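Local coordinates for protein glutathione S-transferase enzyme with thioredoxin-like domain (Xenorhabdus nematophila, PDB 4L8E) that binds glutathione and probably acts as a glutathione transferase, joining the thiol of this tripeptide to electrophilic substrates, at residues Ile29-Ile42 against Ile73-His85. Sequence-based numbering, arbitrary orientation.
Sequences IDLYYAPTPNGYKI and IAPNNKIPAIVDH. With GSH (glutathione), chain C; GSH (glutathione), chain D; GSH (glutathione), chain B.
Tyr32 and Ala81 pair across two antiparallel strands, 30-33 and 81-84, with Tyr32 N giving a 2.8 Å hydrogen bond to Ala81 O. Asp30 and Val83, the next hydrogen-bonded pair, exchange backbone bonds in both directions, and Leu31 CD1 packs on Ile82 CG2 on the face of the sheet away from the Tyr32 and Ala81 side chains.

Ile79 CB sits 3.7 Å from Tyr32 O; CG2 branches back over that same carbonyl, while CG1, placed between the backbone N and the carbonyl carbon (chi1 64°), leads toward Ala34 and O2 of the chain C glutathione. At the tip, CD1 reaches OG1 of Thr36 at 3.5 Å; Thr36 is the N-cap of helix 37-49, and its OG1 accepts from Gly39 N. Ile79 N donates to O2 of the chain C glutathione, and Ile79 O accepts from its N2, each at 2.9 Å. After a cis peptide bond, Pro80 lays CG against Asn38 O (3.4 Å) and Ile42 CG1. Thr36 OG1 lies 3.2 Å from SG2 of that glutathione. This is the thioredoxin-like N-terminal domain of glutathione transferases, whose cis-proline loop holds the cysteinyl backbone of glutathione beside the start of the first helix.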
ATOM      1  N   ILE A  29      -2.555  -7.485  22.946  1.00 29.21           N
ATOM      2  CA  ILE A  29      -2.324  -6.523  21.828  1.00 19.28           C
ATOM      3  C   ILE A  29      -2.618  -5.089  22.290  1.00 27.53           C
ATOM      4  O   ILE A  29      -3.732  -4.800  22.761  1.00 26.67           O
ATOM      5  CB  ILE A  29      -3.223  -6.777  20.573  1.00 22.41           C
ATOM      6  CG1 ILE A  29      -2.994  -8.153  19.901  1.00 23.62           C
ATOM      7  CG2 ILE A  29      -3.022  -5.682  19.532  1.00 22.99           C
ATOM      8  CD1 ILE A  29      -1.616  -8.388  19.423  1.00 29.10           C
ATOM      9  N   ASP A  30      -1.633  -4.201  22.156  1.00 18.73           N
ATOM     10  CA  ASP A  30      -1.822  -2.778  22.414  1.00 16.10           C
ATOM     11  C   ASP A  30      -2.064  -2.119  21.055  1.00 15.96           C
ATOM     12  O   ASP A  30      -1.253  -2.302  20.127  1.00 18.43           O
ATOM     13  CB  ASP A  30      -0.597  -2.139  23.064  1.00 20.24           C
ATOM     14  CG  ASP A  30      -0.392  -2.549  24.508  1.00 30.49           C
ATOM     15  OD1 ASP A  30      -1.372  -2.609  25.260  1.00 26.84           O
ATOM     16  OD2 ASP A  30       0.769  -2.751  24.903  1.00 50.46           O
ATOM     17  N   LEU A  31      -3.180  -1.397  20.929  1.00 16.09           N
ATOM     18  CA  LEU A  31      -3.519  -0.707  19.697  1.00 15.98           C
ATOM     19  C   LEU A  31      -3.461   0.805  19.885  1.00 16.47           C
ATOM     20  O   LEU A  31      -4.162   1.366  20.723  1.00 18.35           O
ATOM     21  CB  LEU A  31      -4.904  -1.116  19.215  1.00 15.15           C
ATOM     22  CG  LEU A  31      -5.453  -0.390  17.981  1.00 17.23           C
ATOM     23  CD1 LEU A  31      -4.597  -0.522  16.737  1.00 18.02           C
ATOM     24  CD2 LEU A  31      -6.880  -0.845  17.726  1.00 22.79           C
ATOM     25  N   TYR A  32      -2.615   1.443  19.096  1.00 15.75           N
ATOM     26  CA  TYR A  32      -2.490   2.896  19.075  1.00 16.65           C
ATOM     27  C   TYR A  32      -3.448   3.412  17.989  1.00 15.71           C
ATOM     28  O   TYR A  32      -3.341   3.049  16.812  1.00 16.44           O
ATOM     29  CB  TYR A  32      -1.016   3.288  18.857  1.00 16.08           C
ATOM     30  CG  TYR A  32      -0.204   2.838  20.019  1.00 16.77           C
ATOM     31  CD1 TYR A  32       0.260   1.526  20.101  1.00 16.40           C
ATOM     32  CD2 TYR A  32       0.031   3.688  21.091  1.00 22.46           C
ATOM     33  CE1 TYR A  32       0.944   1.076  21.235  1.00 20.68           C
ATOM     34  CE2 TYR A  32       0.733   3.259  22.203  1.00 25.91           C
ATOM     35  CZ  TYR A  32       1.191   1.958  22.267  1.00 30.39           C
ATOM     36  OH  TYR A  32       1.882   1.529  23.383  1.00 32.14           O
ATOM     37  N   TYR A  33      -4.425   4.218  18.427  1.00 16.04           N
ATOM     38  CA  TYR A  33      -5.675   4.373  17.690  1.00 17.45           C
ATOM     39  C   TYR A  33      -6.247   5.773  17.709  1.00 18.00           C
ATOM     40  O   TYR A  33      -6.153   6.475  18.705  1.00 21.76           O
ATOM     41  CB  TYR A  33      -6.708   3.459  18.343  1.00 18.48           C
ATOM     42  CG  TYR A  33      -8.160   3.585  17.897  1.00 19.52           C
ATOM     43  CD1 TYR A  33      -8.645   2.855  16.811  1.00 17.18           C
ATOM     44  CD2 TYR A  33      -9.048   4.367  18.595  1.00 20.68           C
ATOM     45  CE1 TYR A  33      -9.994   2.945  16.442  1.00 17.79           C
ATOM     46  CE2 TYR A  33     -10.395   4.465  18.230  1.00 19.91           C
ATOM     47  CZ  TYR A  33     -10.851   3.761  17.135  1.00 19.64           C
ATOM     48  OH  TYR A  33     -12.196   3.882  16.808  1.00 22.36           O
ATOM     49  N   ALA A  34      -6.878   6.138  16.595  1.00 14.51           N
ATOM     50  CA  ALA A  34      -7.801   7.258  16.537  1.00 18.67           C
ATOM     51  C   ALA A  34      -8.994   6.783  15.712  1.00 15.93           C
ATOM     52  O   ALA A  34      -8.843   5.907  14.866  1.00 16.82           O
ATOM     53  CB  ALA A  34      -7.158   8.479  15.887  1.00 25.40           C
ATOM     54  N   PRO A  35     -10.173   7.352  15.964  1.00 17.95           N
ATOM     55  CA  PRO A  35     -11.388   6.970  15.251  1.00 17.83           C
ATOM     56  C   PRO A  35     -11.425   7.584  13.863  1.00 16.39           C
ATOM     57  O   PRO A  35     -12.078   8.607  13.621  1.00 22.08           O
ATOM     58  CB  PRO A  35     -12.495   7.544  16.127  1.00 20.18           C
ATOM     59  CG  PRO A  35     -11.860   8.733  16.786  1.00 22.83           C
ATOM     60  CD  PRO A  35     -10.462   8.287  17.068  1.00 20.13           C
ATOM     61  N   THR A  36     -10.714   6.925  12.970  1.00 15.25           N
ATOM     62  CA  THR A  36     -10.528   7.345  11.591  1.00 15.27           C
ATOM     63  C   THR A  36     -10.610   6.084  10.734  1.00 15.97           C
ATOM     64  O   THR A  36     -10.528   4.990  11.245  1.00 14.50           O
ATOM     65  CB  THR A  36      -9.118   7.885  11.406  1.00 17.46           C
ATOM     66  OG1 THR A  36      -8.183   6.840  11.678  1.00 22.41           O
ATOM     67  CG2 THR A  36      -8.837   9.062  12.308  1.00 19.98           C
ATOM     68  N   PRO A  37     -10.738   6.237   9.412  1.00 14.99           N
ATOM     69  CA  PRO A  37     -10.839   5.012   8.593  1.00 15.95           C
ATOM     70  C   PRO A  37      -9.744   3.970   8.845  1.00 16.38           C
ATOM     71  O   PRO A  37     -10.036   2.768   8.929  1.00 14.89           O
ATOM     72  CB  PRO A  37     -10.777   5.586   7.162  1.00 15.78           C
ATOM     73  CG  PRO A  37     -11.496   6.921   7.329  1.00 18.51           C
ATOM     74  CD  PRO A  37     -10.886   7.447   8.596  1.00 17.33           C
ATOM     75  N   ASN A  38      -8.494   4.406   8.975  1.00 14.84           N
ATOM     76  CA  ASN A  38      -7.396   3.484   9.162  1.00 12.07           C
ATOM     77  C   ASN A  38      -7.380   2.849  10.548  1.00 14.02           C
ATOM     78  O   ASN A  38      -6.960   1.714  10.686  1.00 14.18           O
ATOM     79  CB  ASN A  38      -6.094   4.147   8.804  1.00 13.64           C
ATOM     80  CG  ASN A  38      -6.061   4.532   7.340  1.00 14.82           C
ATOM     81  OD1 ASN A  38      -6.424   3.724   6.464  1.00 14.85           O
ATOM     82  ND2 ASN A  38      -5.661   5.746   7.069  1.00 13.85           N
ATOM     83  N   GLY A  39      -7.841   3.583  11.564  1.00 13.44           N
ATOM     84  CA  GLY A  39      -7.992   3.008  12.882  1.00 14.36           C
ATOM     85  C   GLY A  39      -9.075   1.943  12.933  1.00 13.68           C
ATOM     86  O   GLY A  39      -8.911   0.880  13.557  1.00 14.60           O
ATOM     87  N   TYR A  40     -10.193   2.203  12.265  1.00 13.68           N
ATOM     88  CA  TYR A  40     -11.326   1.276  12.283  1.00 13.10           C
ATOM     89  C   TYR A  40     -11.000  -0.032  11.569  1.00 14.90           C
ATOM     90  O   TYR A  40     -11.547  -1.074  11.903  1.00 14.02           O
ATOM     91  CB  TYR A  40     -12.562   1.882  11.638  1.00 14.13           C
ATOM     92  CG  TYR A  40     -13.284   2.876  12.517  1.00 15.77           C
ATOM     93  CD1 TYR A  40     -13.867   2.482  13.719  1.00 15.88           C
ATOM     94  CD2 TYR A  40     -13.391   4.193  12.141  1.00 17.81           C
ATOM     95  CE1 TYR A  40     -14.530   3.412  14.508  1.00 19.92           C
ATOM     96  CE2 TYR A  40     -14.029   5.116  12.932  1.00 19.62           C
ATOM     97  CZ  TYR A  40     -14.602   4.719  14.100  1.00 18.77           C
ATOM     98  OH  TYR A  40     -15.247   5.677  14.859  1.00 23.97           O
ATOM     99  N   LYS A  41     -10.085  -0.006  10.606  1.00 13.67           N
ATOM    100  CA  LYS A  41      -9.686  -1.261   9.979  1.00 12.42           C
ATOM    101  C   LYS A  41      -9.265  -2.272  11.034  1.00 12.80           C
ATOM    102  O   LYS A  41      -9.581  -3.455  10.935  1.00 14.46           O
ATOM    103  CB  LYS A  41      -8.510  -1.077   9.022  1.00 12.32           C
ATOM    104  CG  LYS A  41      -8.770  -0.205   7.817  1.00 12.75           C
ATOM    105  CD  LYS A  41      -7.461  -0.046   7.057  1.00 11.77           C
ATOM    106  CE  LYS A  41      -7.569   0.880   5.865  1.00 12.54           C
ATOM    107  NZ  LYS A  41      -6.211   1.088   5.231  1.00 14.13           N
ATOM    108  N   ILE A  42      -8.507  -1.807  12.018  1.00 12.07           N
ATOM    109  CA  ILE A  42      -7.905  -2.710  12.973  1.00 12.17           C
ATOM    110  C   ILE A  42      -8.911  -3.125  14.039  1.00 15.27           C
ATOM    111  O   ILE A  42      -8.965  -4.297  14.430  1.00 14.96           O
ATOM    112  CB  ILE A  42      -6.622  -2.146  13.596  1.00 12.87           C
ATOM    113  CG1 ILE A  42      -5.695  -1.596  12.493  1.00 14.35           C
ATOM    114  CG2 ILE A  42      -5.949  -3.223  14.415  1.00 15.49           C
ATOM    115  CD1 ILE A  42      -5.360  -2.597  11.347  1.00 15.54           C
ATOM    116  N   ILE A  73       7.593   3.352  18.123  0.54 19.68           N
ATOM    117  CA  ILE A  73       6.710   2.287  17.660  0.54 17.46           C
ATOM    118  C   ILE A  73       6.305   2.465  16.186  0.54 18.48           C
ATOM    119  O   ILE A  73       6.141   1.489  15.449  0.54 21.58           O
ATOM    120  CB  ILE A  73       5.442   2.271  18.563  0.54 15.68           C
ATOM    121  CG1 ILE A  73       5.818   1.887  19.996  0.54 26.61           C
ATOM    122  CG2 ILE A  73       4.386   1.338  18.037  0.54 22.07           C
ATOM    123  CD1 ILE A  73       4.740   2.158  21.022  0.54 26.58           C
ATOM    124  N   ALA A  74       6.166   3.721  15.774  1.00 17.96           N
ATOM    125  CA  ALA A  74       5.539   4.129  14.518  1.00 16.21           C
ATOM    126  C   ALA A  74       6.266   5.340  13.938  1.00 15.28           C
ATOM    127  O   ALA A  74       5.801   6.485  14.055  1.00 15.92           O
ATOM    128  CB  ALA A  74       4.104   4.473  14.764  1.00 18.14           C
ATOM    129  N   PRO A  75       7.446   5.103  13.369  1.00 14.50           N
ATOM    130  CA  PRO A  75       8.319   6.206  12.976  1.00 16.51           C
ATOM    131  C   PRO A  75       7.774   7.056  11.846  1.00 15.99           C
ATOM    132  O   PRO A  75       8.297   8.143  11.607  1.00 16.78           O
ATOM    133  CB  PRO A  75       9.625   5.498  12.588  1.00 17.91           C
ATOM    134  CG  PRO A  75       9.273   4.079  12.372  1.00 19.47           C
ATOM    135  CD  PRO A  75       8.152   3.811  13.324  1.00 14.49           C
ATOM    136  N   ASN A  76       6.727   6.578  11.183  1.00 17.41           N
ATOM    137  CA  ASN A  76       6.059   7.373  10.158  1.00 14.04           C
ATOM    138  C   ASN A  76       5.012   8.333  10.722  1.00 13.60           C
ATOM    139  O   ASN A  76       4.328   9.004   9.969  1.00 15.08           O
ATOM    140  CB  ASN A  76       5.413   6.429   9.132  1.00 15.19           C
ATOM    141  CG  ASN A  76       4.901   7.152   7.902  1.00 14.82           C
ATOM    142  OD1 ASN A  76       5.593   7.962   7.268  1.00 15.98           O
ATOM    143  ND2 ASN A  76       3.649   6.846   7.550  1.00 16.48           N
ATOM    144  N   ASN A  77       4.878   8.392  12.051  1.00 14.26           N
ATOM    145  CA  ASN A  77       3.999   9.366  12.715  1.00 13.38           C
ATOM    146  C   ASN A  77       2.505   9.229  12.426  1.00 13.72           C
ATOM    147  O   ASN A  77       1.743  10.202  12.501  1.00 17.78           O
ATOM    148  CB  ASN A  77       4.497  10.838  12.599  1.00 16.03           C
ATOM    149  CG  ASN A  77       4.281  11.485  11.230  1.00 16.29           C
ATOM    150  OD1 ASN A  77       3.148  11.839  10.818  1.00 20.80           O
ATOM    151  ND2 ASN A  77       5.369  11.783  10.593  1.00 15.93           N
ATOM    152  N   LYS A  78       2.075   7.998  12.129  1.00 13.52           N
ATOM    153  CA  LYS A  78       0.672   7.737  11.840  1.00 14.52           C
ATOM    154  C   LYS A  78       0.122   6.550  12.588  1.00 14.25           C
ATOM    155  O   LYS A  78       0.829   5.593  12.885  1.00 14.34           O
ATOM    156  CB  LYS A  78       0.438   7.551  10.335  1.00 14.88           C
ATOM    157  CG  LYS A  78       0.795   8.769   9.514  1.00 15.69           C
ATOM    158  CD  LYS A  78       0.495   8.605   8.051  1.00 18.98           C
ATOM    159  CE  LYS A  78       1.138   9.704   7.254  1.00 25.30           C
ATOM    160  NZ  LYS A  78       0.339  10.930   7.336  1.00 37.21           N
ATOM    161  N   ILE A  79      -1.163   6.633  12.927  1.00 14.75           N
ATOM    162  CA  ILE A  79      -1.888   5.493  13.449  1.00 12.76           C
ATOM    163  C   ILE A  79      -2.543   4.793  12.242  1.00 12.56           C
ATOM    164  O   ILE A  79      -2.757   5.413  11.207  1.00 13.25           O
ATOM    165  CB  ILE A  79      -2.940   5.911  14.503  1.00 15.60           C
ATOM    166  CG1 ILE A  79      -4.044   6.791  13.910  1.00 15.38           C
ATOM    167  CG2 ILE A  79      -2.264   6.594  15.700  1.00 17.31           C
ATOM    168  CD1 ILE A  79      -5.218   6.033  13.277  1.00 18.50           C
ATOM    169  N   PRO A  80      -2.900   3.502  12.383  1.00 12.41           N
ATOM    170  CA  PRO A  80      -2.720   2.648  13.566  1.00 13.30           C
ATOM    171  C   PRO A  80      -1.322   2.083  13.683  1.00 14.21           C
ATOM    172  O   PRO A  80      -0.561   2.071  12.707  1.00 13.89           O
ATOM    173  CB  PRO A  80      -3.697   1.509  13.314  1.00 15.19           C
ATOM    174  CG  PRO A  80      -3.726   1.394  11.816  1.00 14.96           C
ATOM    175  CD  PRO A  80      -3.666   2.818  11.327  1.00 14.96           C
ATOM    176  N   ALA A  81      -0.994   1.653  14.896  1.00 13.32           N
ATOM    177  CA  ALA A  81       0.179   0.855  15.156  1.00 14.01           C
ATOM    178  C   ALA A  81      -0.230  -0.088  16.253  1.00 13.54           C
ATOM    179  O   ALA A  81      -1.172   0.214  16.994  1.00 14.21           O
ATOM    180  CB  ALA A  81       1.355   1.743  15.612  1.00 15.04           C
ATOM    181  N   ILE A  82       0.416  -1.248  16.313  1.00 14.52           N
ATOM    182  CA  ILE A  82       0.218  -2.163  17.434  1.00 14.95           C
ATOM    183  C   ILE A  82       1.533  -2.574  18.036  1.00 15.88           C
ATOM    184  O   ILE A  82       2.591  -2.470  17.420  1.00 15.74           O
ATOM    185  CB  ILE A  82      -0.567  -3.456  17.081  1.00 13.39           C
ATOM    186  CG1 ILE A  82       0.216  -4.328  16.106  1.00 14.85           C
ATOM    187  CG2 ILE A  82      -1.956  -3.133  16.584  1.00 14.70           C
ATOM    188  CD1 ILE A  82      -0.334  -5.768  15.994  1.00 18.25           C
ATOM    189  N   VAL A  83       1.458  -2.995  19.289  1.00 14.90           N
ATOM    190  CA  VAL A  83       2.519  -3.740  19.929  1.00 16.30           C
ATOM    191  C   VAL A  83       1.908  -5.061  20.402  1.00 19.30           C
ATOM    192  O   VAL A  83       0.898  -5.100  21.121  1.00 20.04           O
ATOM    193  CB  VAL A  83       3.134  -2.959  21.084  1.00 19.40           C
ATOM    194  CG1 VAL A  83       4.215  -3.789  21.785  1.00 21.01           C
ATOM    195  CG2 VAL A  83       3.687  -1.644  20.553  1.00 20.62           C
ATOM    196  N   ASP A  84       2.490  -6.159  19.928  1.00 17.15           N
ATOM    197  CA  ASP A  84       2.099  -7.485  20.351  1.00 20.80           C
ATOM    198  C   ASP A  84       3.109  -7.953  21.382  1.00 20.09           C
ATOM    199  O   ASP A  84       4.277  -8.250  21.052  1.00 19.99           O
ATOM    200  CB  ASP A  84       2.107  -8.441  19.152  1.00 20.70           C
ATOM    201  CG  ASP A  84       1.662  -9.853  19.502  1.00 28.23           C
ATOM    202  OD1 ASP A  84       1.334 -10.141  20.677  1.00 23.69           O
ATOM    203  OD2 ASP A  84       1.629 -10.692  18.576  1.00 24.25           O
ATOM    204  N   HIS A  85       2.667  -7.999  22.629  1.00 22.81           N
ATOM    205  CA  HIS A  85       3.503  -8.447  23.722  1.00 25.08           C
ATOM    206  C   HIS A  85       3.590  -9.959  23.885  1.00 30.87           C
ATOM    207  O   HIS A  85       4.335 -10.436  24.725  1.00 31.66           O
ATOM    208  CB  HIS A  85       3.025  -7.839  25.046  1.00 31.75           C
ATOM    209  CG  HIS A  85       3.138  -6.354  25.082  1.00 33.94           C
ATOM    210  ND1 HIS A  85       4.314  -5.711  25.388  1.00 30.89           N
ATOM    211  CD2 HIS A  85       2.233  -5.386  24.807  1.00 31.19           C
ATOM    212  CE1 HIS A  85       4.131  -4.405  25.299  1.00 32.23           C
ATOM    213  NE2 HIS A  85       2.878  -4.183  24.946  1.00 34.45           N
TER
HETATM  214  N1  GSH C 302      -0.837   4.022   5.045  1.00 12.16           N
HETATM  215  CA1 GSH C 302      -1.196   4.235   6.444  1.00 12.37           C
HETATM  216  C1  GSH C 302      -1.926   3.028   6.970  1.00 13.97           C
HETATM  217  O11 GSH C 302      -1.851   2.717   8.202  1.00 13.00           O
HETATM  218  O12 GSH C 302      -2.604   2.281   6.182  1.00 15.91           O
HETATM  219  CB1 GSH C 302      -2.033   5.476   6.582  1.00 13.36           C
HETATM  220  CG1 GSH C 302      -2.310   5.839   8.032  1.00 12.94           C
HETATM  221  CD1 GSH C 302      -2.892   7.231   8.156  1.00 14.70           C
HETATM  222  OE1 GSH C 302      -3.080   7.970   7.202  1.00 14.05           O
HETATM  223  N2  GSH C 302      -3.178   7.662   9.484  1.00 14.41           N
HETATM  224  CA2 GSH C 302      -3.723   8.934   9.780  1.00 14.75           C
HETATM  225  C2  GSH C 302      -2.775   9.610  10.739  1.00 16.36           C
HETATM  226  O2  GSH C 302      -2.278   9.057  11.745  1.00 15.09           O
HETATM  227  CB2 GSH C 302      -5.060   8.862  10.440  1.00 13.62           C
HETATM  228  SG2 GSH C 302      -6.209   7.953   9.443  1.00 20.44           S
HETATM  229  N3  GSH C 302      -2.414  10.955  10.435  1.00 16.55           N
HETATM  230  CA3 GSH C 302      -1.515  11.641  11.340  1.00 16.24           C
HETATM  231  C3  GSH C 302      -0.644  12.583  10.590  1.00 24.09           C
HETATM  232  O31 GSH C 302       0.018  13.412  11.259  1.00 21.11           O
HETATM  233  O32 GSH C 302      -0.573  12.529   9.324  1.00 21.09           O
HETATM  234  CG1 GSH D 303     -14.752   8.588  11.900  1.00 42.21           C
HETATM  235  CD1 GSH D 303     -14.422   8.488  10.414  1.00 44.20           C
HETATM  236  OE1 GSH D 303     -14.276   7.387   9.886  1.00 28.04           O
HETATM  237  N2  GSH D 303     -14.303   9.756   9.670  1.00 47.36           N
HETATM  238  CA2 GSH D 303     -13.988   9.841   8.274  1.00 41.15           C
HETATM  239  C2  GSH D 303     -12.664  10.568   8.133  1.00 45.58           C
HETATM  240  O2  GSH D 303     -12.275  10.905   7.005  1.00 53.94           O
HETATM  241  CB2 GSH D 303     -15.059  10.555   7.502  1.00 45.20           C
HETATM  242  SG2 GSH D 303     -16.419   9.445   7.202  1.00 49.81           S
HETATM  243  N3  GSH D 303     -11.831  10.869   9.303  1.00 43.74           N
HETATM  244  CA3 GSH D 303     -10.543  11.539   9.129  1.00 55.11           C
HETATM  245  C3  GSH D 303     -10.629  12.977   8.723  1.00 62.61           C
HETATM  246  O31 GSH D 303      -9.599  13.538   8.262  1.00 59.17           O
HETATM  247  O32 GSH D 303     -11.697  13.630   8.840  1.00 69.76           O
HETATM  248  N1  GSH B 301      -1.296  14.931   7.395  1.00 25.27           N
HETATM  249  CA1 GSH B 301      -2.480  14.363   6.871  1.00 27.91           C
HETATM  250  C1  GSH B 301      -2.906  15.147   5.661  1.00 43.39           C
HETATM  251  O11 GSH B 301      -2.568  16.367   5.540  1.00 37.00           O
HETATM  252  O12 GSH B 301      -3.622  14.590   4.768  1.00 37.30           O
HETATM  253  CB1 GSH B 301      -3.541  14.432   7.900  1.00 23.03           C
HETATM  254  CG1 GSH B 301      -4.866  13.861   7.434  1.00 23.10           C
HETATM  255  CD1 GSH B 301      -4.858  12.345   7.444  1.00 21.86           C
HETATM  256  OE1 GSH B 301      -4.103  11.728   8.162  1.00 22.69           O
HETATM  257  N2  GSH B 301      -5.773  11.659   6.552  1.00 21.84           N
HETATM  258  CA2 GSH B 301      -5.828  10.235   6.510  1.00 18.94           C
HETATM  259  C2  GSH B 301      -5.430   9.802   5.107  1.00 17.37           C
HETATM  260  O2  GSH B 301      -5.686  10.465   4.091  1.00 19.79           O
HETATM  261  CB2 GSH B 301      -7.192   9.726   6.799  1.00 22.49           C
HETATM  262  SG2 GSH B 301      -7.649  10.052   8.508  1.00 30.91           S
HETATM  263  N3  GSH B 301      -4.702   8.590   4.950  1.00 17.63           N
HETATM  264  CA3 GSH B 301      -4.323   8.190   3.617  1.00 17.61           C
HETATM  265  C3  GSH B 301      -4.226   6.718   3.559  1.00 18.65           C
HETATM  266  O31 GSH B 301      -4.933   6.017   4.327  1.00 17.29           O
HETATM  267  O32 GSH B 301      -3.422   6.199   2.732  1.00 17.48           O